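Local coordinates for protein chitinase (PDB 5VG0) that is the copper-dependent lytic polysaccharide monooxygenase domain of a larger chitinase, binding copper through a histidine brace and probably acting in chitin breakdown, at residues L70-T75 and A122-S127. Numbering follows the deposited sequence.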
ATOM      1  N   LEU A  70       0.680   3.145 -10.543  1.00 10.29           N
ATOM      2  CA  LEU A  70       0.881   2.300  -9.380  1.00 10.42           C
ATOM      3  C   LEU A  70       0.235   0.948  -9.653  1.00  9.87           C
ATOM      4  O   LEU A  70      -0.920   0.888 -10.073  1.00 11.21           O
ATOM      5  CB  LEU A  70       0.232   3.009  -8.211  1.00 12.49           C
ATOM      6  CG  LEU A  70       0.344   2.352  -6.872  1.00 14.23           C
ATOM      7  CD1 LEU A  70       0.353   3.452  -5.821  1.00 16.69           C
ATOM      8  CD2 LEU A  70      -0.802   1.411  -6.653  1.00 14.74           C
ATOM      9  N   THR A  71       0.972  -0.126  -9.405  1.00  9.65           N
ATOM     10  CA  THR A  71       0.544  -1.475  -9.749  1.00  9.34           C
ATOM     11  C   THR A  71       0.408  -2.341  -8.506  1.00  8.97           C
ATOM     12  O   THR A  71       1.312  -2.388  -7.662  1.00 10.33           O
ATOM     13  CB  THR A  71       1.504  -2.124 -10.743  1.00 11.79           C
ATOM     14  OG1 THR A  71       1.471  -1.369 -11.957  1.00 14.28           O
ATOM     15  CG2 THR A  71       1.099  -3.570 -11.038  1.00 13.93           C
ATOM     16  N   TRP A  72      -0.724  -3.023  -8.413  1.00  9.33           N
ATOM     17  CA  TRP A  72      -1.003  -4.046  -7.419  1.00  9.20           C
ATOM     18  C   TRP A  72      -0.849  -5.440  -8.005  1.00  9.28           C
ATOM     19  O   TRP A  72      -1.159  -5.684  -9.174  1.00 10.66           O
ATOM     20  CB  TRP A  72      -2.454  -3.952  -6.960  1.00 10.58           C
ATOM     21  CG  TRP A  72      -2.846  -2.782  -6.117  1.00 10.65           C
ATOM     22  CD1 TRP A  72      -3.131  -1.518  -6.528  1.00 12.79           C
ATOM     23  CD2 TRP A  72      -3.031  -2.795  -4.699  1.00  9.92           C
ATOM     24  NE1 TRP A  72      -3.480  -0.744  -5.450  1.00 12.22           N
ATOM     25  CE2 TRP A  72      -3.425  -1.507  -4.313  1.00 11.24           C
ATOM     26  CE3 TRP A  72      -2.898  -3.782  -3.719  1.00 11.00           C
ATOM     27  CZ2 TRP A  72      -3.695  -1.169  -2.988  1.00 12.11           C
ATOM     28  CZ3 TRP A  72      -3.164  -3.450  -2.400  1.00 12.46           C
ATOM     29  CH2 TRP A  72      -3.562  -2.154  -2.050  1.00 13.10           C
ATOM     30  N   LYS A  73      -0.417  -6.364  -7.158  1.00  9.21           N
ATOM     31  CA  LYS A  73      -0.519  -7.797  -7.397  1.00  9.53           C
ATOM     32  C   LYS A  73      -1.478  -8.350  -6.360  1.00  9.00           C
ATOM     33  O   LYS A  73      -1.238  -8.217  -5.160  1.00  9.93           O
ATOM     34  CB  LYS A  73       0.844  -8.462  -7.243  1.00 12.32           C
ATOM     35  CG  LYS A  73       0.792  -9.962  -7.404  1.00 17.34           C
ATOM     36  CD  LYS A  73       2.180 -10.563  -7.379  1.00 23.02           C
ATOM     37  CE  LYS A  73       2.149 -12.053  -7.652  1.00 29.07           C
ATOM     38  NZ  LYS A  73       3.516 -12.622  -7.654  1.00 32.49           N
ATOM     39  N   LEU A  74      -2.574  -8.940  -6.819  1.00  9.69           N
ATOM     40  CA  LEU A  74      -3.562  -9.515  -5.922  1.00 10.42           C
ATOM     41  C   LEU A  74      -3.469 -11.024  -6.000  1.00 11.03           C
ATOM     42  O   LEU A  74      -3.546 -11.593  -7.084  1.00 14.14           O
ATOM     43  CB  LEU A  74      -4.973  -9.067  -6.288  1.00 11.60           C
ATOM     44  CG  LEU A  74      -5.172  -7.567  -6.472  1.00 12.29           C
ATOM     45  CD1 LEU A  74      -6.663  -7.297  -6.714  1.00 14.28           C
ATOM     46  CD2 LEU A  74      -4.662  -6.745  -5.302  1.00 12.06           C
ATOM     47  N   THR A  75      -3.299 -11.672  -4.866  1.00 11.28           N
ATOM     48  CA  THR A  75      -3.337 -13.128  -4.843  1.00 12.11           C
ATOM     49  C   THR A  75      -4.745 -13.655  -4.671  1.00 12.25           C
ATOM     50  O   THR A  75      -5.026 -14.772  -5.094  1.00 14.27           O
ATOM     51  CB  THR A  75      -2.402 -13.681  -3.760  1.00 14.91           C
ATOM     52  OG1 THR A  75      -2.740 -13.128  -2.492  1.00 16.52           O
ATOM     53  CG2 THR A  75      -0.960 -13.337  -4.074  1.00 18.36           C
ATOM     54  N   ALA A 122      -2.011   3.332   0.482  1.00  7.55           N
ATOM     55  CA  ALA A 122      -3.061   2.736  -0.321  1.00  8.11           C
ATOM     56  C   ALA A 122      -3.874   1.835   0.586  1.00  7.75           C
ATOM     57  O   ALA A 122      -3.329   0.941   1.221  1.00 10.27           O
ATOM     58  CB  ALA A 122      -2.470   1.956  -1.485  1.00  9.68           C
ATOM     59  N   ARG A 123      -5.177   2.079   0.633  1.00  7.48           N
ATOM     60  CA  ARG A 123      -6.112   1.320   1.447  1.00  8.09           C
ATOM     61  C   ARG A 123      -7.104   0.652   0.504  1.00  7.97           C
ATOM     62  O   ARG A 123      -7.856   1.334  -0.193  1.00  9.33           O
ATOM     63  CB  ARG A 123      -6.795   2.261   2.429  1.00  9.80           C
ATOM     64  CG  ARG A 123      -7.634   1.599   3.459  1.00 11.06           C
ATOM     65  CD  ARG A 123      -7.923   2.580   4.601  1.00 11.37           C
ATOM     66  NE  ARG A 123      -8.957   3.536   4.247  1.00 10.63           N
ATOM     67  CZ  ARG A 123      -9.474   4.425   5.087  1.00 10.38           C
ATOM     68  NH1 ARG A 123      -9.004   4.549   6.319  1.00 11.82           N
ATOM     69  NH2 ARG A 123     -10.468   5.201   4.692  1.00 10.80           N
ATOM     70  N   TRP A 124      -7.082  -0.665   0.482  1.00  7.28           N
ATOM     71  CA  TRP A 124      -7.955  -1.474  -0.367  1.00  7.54           C
ATOM     72  C   TRP A 124      -9.105  -1.978   0.495  1.00  7.16           C
ATOM     73  O   TRP A 124      -8.901  -2.813   1.378  1.00  8.80           O
ATOM     74  CB  TRP A 124      -7.155  -2.649  -0.932  1.00  7.84           C
ATOM     75  CG  TRP A 124      -7.963  -3.691  -1.636  1.00  7.94           C
ATOM     76  CD1 TRP A 124      -9.192  -3.558  -2.192  1.00  9.25           C
ATOM     77  CD2 TRP A 124      -7.561  -5.045  -1.866  1.00  8.92           C
ATOM     78  NE1 TRP A 124      -9.588  -4.748  -2.740  1.00 10.16           N
ATOM     79  CE2 TRP A 124      -8.602  -5.678  -2.557  1.00  9.75           C
ATOM     80  CE3 TRP A 124      -6.422  -5.780  -1.558  1.00  9.31           C
ATOM     81  CZ2 TRP A 124      -8.540  -7.015  -2.948  1.00 11.02           C
ATOM     82  CZ3 TRP A 124      -6.365  -7.107  -1.947  1.00 11.25           C
ATOM     83  CH2 TRP A 124      -7.415  -7.710  -2.630  1.00 11.51           C
ATOM     84  N   ASN A 125     -10.310  -1.470   0.251  1.00  7.70           N
ATOM     85  CA  ASN A 125     -11.479  -1.825   1.045  1.00  8.34           C
ATOM     86  C   ASN A 125     -12.234  -2.985   0.402  1.00  8.33           C
ATOM     87  O   ASN A 125     -12.649  -2.912  -0.758  1.00  9.68           O
ATOM     88  CB  ASN A 125     -12.390  -0.612   1.177  1.00  8.80           C
ATOM     89  CG  ASN A 125     -11.741   0.508   1.928  1.00  9.01           C
ATOM     90  OD1 ASN A 125     -11.329   0.349   3.070  1.00 10.40           O
ATOM     91  ND2 ASN A 125     -11.627   1.636   1.291  1.00 10.68           N
ATOM     92  N   VAL A 126     -12.429  -4.043   1.158  1.00  8.80           N
ATOM     93  CA  VAL A 126     -13.129  -5.228   0.684  1.00  9.31           C
ATOM     94  C   VAL A 126     -14.628  -5.031   0.910  1.00 10.07           C
ATOM     95  O   VAL A 126     -15.051  -4.601   1.982  1.00 11.49           O
ATOM     96  CB  VAL A 126     -12.598  -6.468   1.422  1.00 11.34           C
ATOM     97  CG1 VAL A 126     -13.387  -7.713   1.046  1.00 12.28           C
ATOM     98  CG2 VAL A 126     -11.095  -6.638   1.112  1.00 13.56           C
ATOM     99  N   SER A 127     -15.448  -5.333  -0.096  1.00  9.82           N
ATOM    100  CA  SER A 127     -16.853  -4.936  -0.046  1.00 10.46           C
ATOM    101  C   SER A 127     -17.718  -5.831   0.819  1.00 10.73           C
ATOM    102  O   SER A 127     -18.795  -5.397   1.235  1.00 14.13           O
ATOM    103  CB  SER A 127     -17.437  -4.856  -1.445  1.00 13.70           C
ATOM    104  OG  SER A 127     -17.445  -6.114  -2.035  1.00 16.60           O
TER
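Trp72 and Trp124 meet in the core of the beta-sandwich typical of lytic polysaccharide monooxygenases, where strand 68-74 of one sheet faces strand 118-126 of the other. The local strand axes are 11.2 Å apart at closest approach, a spacing bridged by side chains. The indoles form an edge-to-face pair: Trp124 turns its edge toward the face of Trp72, with planes at 69° and 5.8 Å between the centroids of the Trp72 six-membered ring and the Trp124 five-membered ring. Trp72 CH2 lies 3.8 Å from Trp124 CB, which approaches the ring obliquely. Trp72 CZ2 is 3.7 Å from Ala122 CB, likewise oblique. With CG opposite the backbone N (chi1 170°), the Trp124 indole lies beside its own carbonyl carbon, and chi2 leaves its six-membered ring facing Leu74. There Leu74 CD2 sits over one face, 4.2 Å from the centroid of the Trp124 six-membered ring and 27° off the normal, the geometry of a CH-pi contact. Both indole N-H groups are satisfied elsewhere, Trp72 NE1 by Tyr85 OH and Trp124 NE1 by Thr80 OG1. Trp124 also stacks on Trp83 and approaches the copper ligand His78, placing this packing beside the metal site. A leucine in place of Trp124 would probably open a gap between Trp72 and Leu74 CD2 and leave Thr80 OG1 without its indole partner. The closest Leu74–Trp124 approach joins Leu74 CD2 to Trp124 CZ3 at 3.8 Å.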